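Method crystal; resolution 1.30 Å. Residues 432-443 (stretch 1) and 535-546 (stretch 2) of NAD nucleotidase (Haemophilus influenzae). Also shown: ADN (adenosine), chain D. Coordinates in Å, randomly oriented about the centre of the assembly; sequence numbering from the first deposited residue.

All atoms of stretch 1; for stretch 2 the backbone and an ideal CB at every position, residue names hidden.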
# COMPACT_ATOMS: atom_id res chain seq x y z
N PHE A 432 -28.94 -24.79 15.64
CA PHE A 432 -28.72 -23.63 16.50
C PHE A 432 -28.44 -22.31 15.77
O PHE A 432 -28.51 -21.24 16.37
CB PHE A 432 -27.61 -23.91 17.50
CG PHE A 432 -27.98 -24.93 18.54
CD1 PHE A 432 -28.97 -24.67 19.47
CD2 PHE A 432 -27.32 -26.15 18.59
CE1 PHE A 432 -29.31 -25.61 20.43
CE2 PHE A 432 -27.65 -27.09 19.55
CZ PHE A 432 -28.65 -26.83 20.46
N GLY A 433 -28.12 -22.40 14.48
CA GLY A 433 -27.86 -21.21 13.69
C GLY A 433 -26.55 -20.50 14.00
O GLY A 433 -26.46 -19.28 13.87
N ASN A 434 -25.52 -21.25 14.39
CA ASN A 434 -24.21 -20.66 14.62
C ASN A 434 -23.51 -20.30 13.32
O ASN A 434 -23.78 -20.89 12.28
CB ASN A 434 -23.30 -21.62 15.38
CG ASN A 434 -23.80 -21.94 16.77
OD1 ASN A 434 -24.35 -21.09 17.46
ND2 ASN A 434 -23.61 -23.19 17.18
N THR A 435 -22.59 -19.34 13.41
CA THR A 435 -21.67 -19.07 12.31
C THR A 435 -20.26 -19.37 12.80
O THR A 435 -20.02 -19.47 14.00
CB THR A 435 -21.74 -17.60 11.85
OG1 THR A 435 -21.59 -16.75 12.98
CG2 THR A 435 -23.07 -17.31 11.15
N LEU A 436 -19.33 -19.51 11.86
CA LEU A 436 -17.93 -19.73 12.20
C LEU A 436 -17.28 -18.43 12.66
O LEU A 436 -17.43 -17.38 12.01
CB LEU A 436 -17.20 -20.29 10.98
CG LEU A 436 -15.70 -20.57 11.12
CD1 LEU A 436 -15.43 -21.69 12.11
CD2 LEU A 436 -15.14 -20.94 9.76
N TYR A 437 -16.54 -18.50 13.77
CA TYR A 437 -15.89 -17.35 14.40
C TYR A 437 -14.41 -17.69 14.58
O TYR A 437 -14.09 -18.81 15.00
CB TYR A 437 -16.54 -17.09 15.77
CG TYR A 437 -16.29 -15.70 16.31
CD1 TYR A 437 -15.07 -15.36 16.89
CD2 TYR A 437 -17.26 -14.71 16.21
CE1 TYR A 437 -14.83 -14.08 17.37
CE2 TYR A 437 -17.03 -13.43 16.67
CZ TYR A 437 -15.81 -13.13 17.25
OH TYR A 437 -15.57 -11.85 17.73
N THR A 438 -13.50 -16.76 14.29
CA THR A 438 -12.07 -17.05 14.47
C THR A 438 -11.37 -16.11 15.44
O THR A 438 -11.76 -14.95 15.59
CB THR A 438 -11.27 -17.08 13.14
OG1 THR A 438 -11.19 -15.75 12.58
CG2 THR A 438 -11.89 -18.03 12.13
N TYR A 439 -10.32 -16.63 16.07
CA TYR A 439 -9.38 -15.86 16.86
C TYR A 439 -7.97 -16.22 16.44
O TYR A 439 -7.70 -17.34 16.01
CB TYR A 439 -9.50 -16.19 18.35
CG TYR A 439 -10.76 -15.71 19.03
CD1 TYR A 439 -11.01 -14.36 19.20
CD2 TYR A 439 -11.69 -16.62 19.55
CE1 TYR A 439 -12.15 -13.91 19.83
CE2 TYR A 439 -12.83 -16.18 20.20
CZ TYR A 439 -13.05 -14.82 20.34
OH TYR A 439 -14.18 -14.38 20.97
N LYS A 440 -7.05 -15.27 16.59
CA LYS A 440 -5.63 -15.52 16.39
C LYS A 440 -5.01 -15.55 17.78
O LYS A 440 -4.99 -14.53 18.46
CB LYS A 440 -5.00 -14.40 15.55
CG LYS A 440 -3.53 -14.61 15.21
CD LYS A 440 -3.36 -15.68 14.14
CE LYS A 440 -1.93 -15.68 13.61
NZ LYS A 440 -1.70 -16.78 12.64
N MET A 441 -4.53 -16.71 18.21
CA MET A 441 -4.23 -16.92 19.62
C MET A 441 -3.07 -17.89 19.84
O MET A 441 -2.92 -18.86 19.10
CB MET A 441 -5.48 -17.41 20.36
CG MET A 441 -6.06 -18.71 19.79
SD MET A 441 -7.69 -19.18 20.45
CE MET A 441 -7.29 -19.52 22.16
N GLU A 442 -2.27 -17.61 20.86
CA GLU A 442 -1.12 -18.45 21.18
C GLU A 442 -1.51 -19.86 21.60
O GLU A 442 -2.59 -20.09 22.13
CB GLU A 442 -0.28 -17.80 22.29
CG GLU A 442 0.51 -16.58 21.84
CD GLU A 442 -0.30 -15.29 21.84
OE1 GLU A 442 -1.52 -15.34 22.12
OE2 GLU A 442 0.28 -14.22 21.55
N GLY A 443 -0.61 -20.81 21.35
CA GLY A 443 -0.85 -22.20 21.72
C GLY A 443 -1.18 -22.39 23.19
O GLY A 443 -1.96 -23.27 23.54
N UNK A 535 -6.39 -7.49 20.13
CA UNK A 535 -5.14 -8.24 20.08
C UNK A 535 -5.36 -9.62 19.46
O UNK A 535 -4.47 -10.16 18.80
CB UNK A 535 -4.54 -8.38 21.48
N UNK A 536 -6.55 -10.18 19.67
CA UNK A 536 -6.83 -11.54 19.22
C UNK A 536 -7.61 -11.60 17.91
O UNK A 536 -7.96 -12.68 17.43
CB UNK A 536 -7.61 -12.29 20.31
N UNK A 537 -7.87 -10.44 17.33
CA UNK A 537 -8.35 -10.36 15.95
C UNK A 537 -9.67 -11.12 15.73
O UNK A 537 -9.90 -11.67 14.65
CB UNK A 537 -7.28 -10.91 15.00
N UNK A 538 -10.53 -11.13 16.74
CA UNK A 538 -11.78 -11.88 16.64
C UNK A 538 -12.63 -11.42 15.47
O UNK A 538 -12.79 -10.21 15.23
CB UNK A 538 -12.58 -11.75 17.94
N UNK A 539 -13.17 -12.39 14.73
CA UNK A 539 -14.08 -12.07 13.64
C UNK A 539 -15.17 -13.11 13.43
O UNK A 539 -14.92 -14.33 13.42
CB UNK A 539 -13.29 -11.90 12.34
N UNK A 540 -16.40 -12.62 13.28
CA UNK A 540 -17.53 -13.44 12.87
C UNK A 540 -17.49 -13.51 11.35
O UNK A 540 -17.64 -12.49 10.67
CB UNK A 540 -18.86 -12.88 13.38
N UNK A 541 -17.26 -14.69 10.80
CA UNK A 541 -17.17 -14.85 9.35
C UNK A 541 -18.53 -14.79 8.63
O UNK A 541 -18.57 -14.66 7.41
CB UNK A 541 -16.49 -16.18 9.03
N UNK A 542 -19.61 -14.94 9.39
CA UNK A 542 -20.97 -15.02 8.83
C UNK A 542 -21.18 -16.24 7.92
O UNK A 542 -22.11 -16.28 7.11
CB UNK A 542 -21.28 -13.74 8.04
N UNK A 543 -20.34 -17.25 8.09
CA UNK A 543 -20.50 -18.54 7.40
C UNK A 543 -21.33 -19.49 8.28
O UNK A 543 -20.85 -19.95 9.31
CB UNK A 543 -19.14 -19.16 7.08
N UNK A 544 -22.58 -19.78 7.88
CA UNK A 544 -23.44 -20.58 8.76
C UNK A 544 -23.05 -22.06 8.85
O UNK A 544 -22.60 -22.67 7.87
CB UNK A 544 -24.89 -20.48 8.28
N UNK A 545 -23.25 -22.62 10.04
CA UNK A 545 -22.88 -24.00 10.33
C UNK A 545 -23.48 -25.06 9.40
O UNK A 545 -22.77 -25.94 8.92
CB UNK A 545 -23.29 -24.32 11.77
N UNK A 546 -24.78 -24.98 9.14
CA UNK A 546 -25.43 -25.96 8.27
C UNK A 546 -24.86 -25.87 6.86
O UNK A 546 -24.69 -26.88 6.17
CB UNK A 546 -26.94 -25.74 8.25
O5' ADN D . -28.95 -27.91 26.36
C5' ADN D . -27.96 -26.90 26.57
C4' ADN D . -26.67 -27.33 25.88
O4' ADN D . -26.84 -27.32 24.46
C3' ADN D . -25.51 -26.39 26.17
O3' ADN D . -24.78 -26.81 27.33
C2' ADN D . -24.66 -26.50 24.92
O2' ADN D . -23.73 -27.58 25.01
C1' ADN D . -25.66 -26.82 23.82
N9 ADN D . -25.99 -25.59 23.08
C8 ADN D . -27.00 -24.72 23.33
N7 ADN D . -26.99 -23.70 22.43
C5 ADN D . -25.95 -23.91 21.58
C6 ADN D . -25.36 -23.24 20.40
N6 ADN D . -25.86 -22.09 19.90
N1 ADN D . -24.29 -23.82 19.83
C2 ADN D . -23.75 -24.96 20.29
N3 ADN D . -24.23 -25.62 21.35
C4 ADN D . -25.31 -25.16 22.02

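At position 535 the ideal CB lies beyond reach of stretch 1, so only a long side chain could approach the carboxylate of E442. The residue is K535, whose NZ forms a long salt bridge with E442 OE2 (3.6 Å); a water joins NZ to E442 OE1.

Position 536 has its CB 4.1 Å from Y439 CD1, with M441 and E442 further along; a large apolar or aromatic residue would fit. Y536 carries its ring to M441, CD1 lying 4.3 Å from M441 CB, and its edge faces E442 OE1. Its backbone O accepts a hydrogen bond from K440 N (2.9 Å).

At position 537 phi is positive (58°), which suits glycine, asparagine or aspartate, yet a CB is tolerated 4.2 Å from K440 CB. E537 is found.

Position 538 is the most restrictive: an ideal CB would lie 2.9 Å from Y439 CE1, a clash, and 3.0 Å from Y437 OH. Glycine is strongly indicated, and G538 places its CA 3.2 Å from T438 O.

Position 539 pairs with T438, their backbones exchanging two hydrogen bonds, and its CB lies on the same face as the threonine side chain. A beta-branched or small residue would suit. V539 brings CG1 to 3.1 Å from T438 OG1.

Position 540 lies beside the Y437 ring, its CB 3.7 Å from Y437 CD2 and 4.8 Å from T435 OG1; a short acceptor such as aspartate or asparagine could reach the hydroxyl. D540 OD1 accepts from T435 OG1 (2.7 Å) and also from the backbone N of 542.

At position 541 CB points toward stretch 1, 3.3 Å from L436 O, favouring serine or threonine. T541 OG1 donates to L436 O (2.7 Å), which also accepts from T541 N (3.0 Å); T541 OG1 also accepts a hydrogen bond from the backbone N of 543.

Position 542 points away with positive phi (63°), so glycine or asparagine might be expected; Y542 occupies it.

Position 543 has CB 4.5 Å from L436 CB, inviting an aliphatic residue. L543 CD1 packs against L436 CD2 at 4.4 Å.

Position 544 points away and its N faces no acceptor of stretch 1, so proline is admissible, among many others. P544 occupies it.

At position 545 CB points toward stretch 1, near several amides; a short acceptor fits. D545 OD2 accepts a weak hydrogen bond from N434 N (3.1 Å), and waters link its carboxylate to F432, G433 and N434, the asparagine that binds adenosine.

Position 546 sets no demand; it is A546.

Stretch 2, residues 535-546: KYEGVDTYLPDA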
# COMPACT_ATOMS: atom_id res chain seq x y z
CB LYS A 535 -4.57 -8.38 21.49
CG LYS A 535 -3.31 -9.23 21.59
CD LYS A 535 -2.79 -9.21 23.03
CE LYS A 535 -1.46 -9.93 23.15
NZ LYS A 535 -1.57 -11.38 22.87
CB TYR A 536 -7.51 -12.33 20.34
CG TYR A 536 -6.63 -12.40 21.56
CD1 TYR A 536 -5.53 -13.25 21.60
CD2 TYR A 536 -6.86 -11.59 22.66
CE1 TYR A 536 -4.70 -13.30 22.70
CE2 TYR A 536 -6.04 -11.64 23.77
CZ TYR A 536 -4.96 -12.50 23.79
OH TYR A 536 -4.15 -12.54 24.90
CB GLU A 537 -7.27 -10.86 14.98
CG GLU A 537 -5.92 -10.17 15.16
CD GLU A 537 -4.84 -10.70 14.24
OE1 GLU A 537 -5.16 -11.36 13.23
OE2 GLU A 537 -3.65 -10.44 14.52
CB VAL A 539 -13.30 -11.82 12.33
CG1 VAL A 539 -12.46 -13.03 11.97
CG2 VAL A 539 -14.24 -11.46 11.19
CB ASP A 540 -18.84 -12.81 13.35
CG ASP A 540 -20.04 -13.73 13.18
OD1 ASP A 540 -19.99 -14.65 12.33
OD2 ASP A 540 -21.05 -13.52 13.88
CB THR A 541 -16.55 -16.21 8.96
OG1 THR A 541 -17.46 -17.26 9.33
CG2 THR A 541 -15.20 -16.40 9.62
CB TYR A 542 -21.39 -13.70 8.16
CG TYR A 542 -21.33 -12.55 9.13
CD1 TYR A 542 -22.11 -12.55 10.28
CD2 TYR A 542 -20.47 -11.48 8.92
CE1 TYR A 542 -22.04 -11.51 11.19
CE2 TYR A 542 -20.41 -10.43 9.83
CZ TYR A 542 -21.19 -10.45 10.96
OH TYR A 542 -21.12 -9.41 11.86
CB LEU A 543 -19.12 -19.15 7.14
CG LEU A 543 -18.21 -18.33 6.21
CD1 LEU A 543 -16.77 -18.80 6.28
CD2 LEU A 543 -18.74 -18.39 4.78
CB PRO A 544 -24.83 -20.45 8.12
CG PRO A 544 -24.74 -19.31 7.17
CD PRO A 544 -23.30 -19.27 6.70
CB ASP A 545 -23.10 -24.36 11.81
CG ASP A 545 -24.51 -24.04 12.33
OD1 ASP A 545 -25.41 -23.74 11.52
OD2 ASP A 545 -24.70 -24.10 13.57
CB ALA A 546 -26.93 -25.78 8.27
O HOH W 1 -26.33 -25.77 15.05
O HOH W 2 -28.11 -23.87 12.07
O HOH W 3 -22.56 -25.15 15.13
O HOH W 4 -9.19 -14.26 13.82
O HOH W 5 -1.72 -13.68 24.54
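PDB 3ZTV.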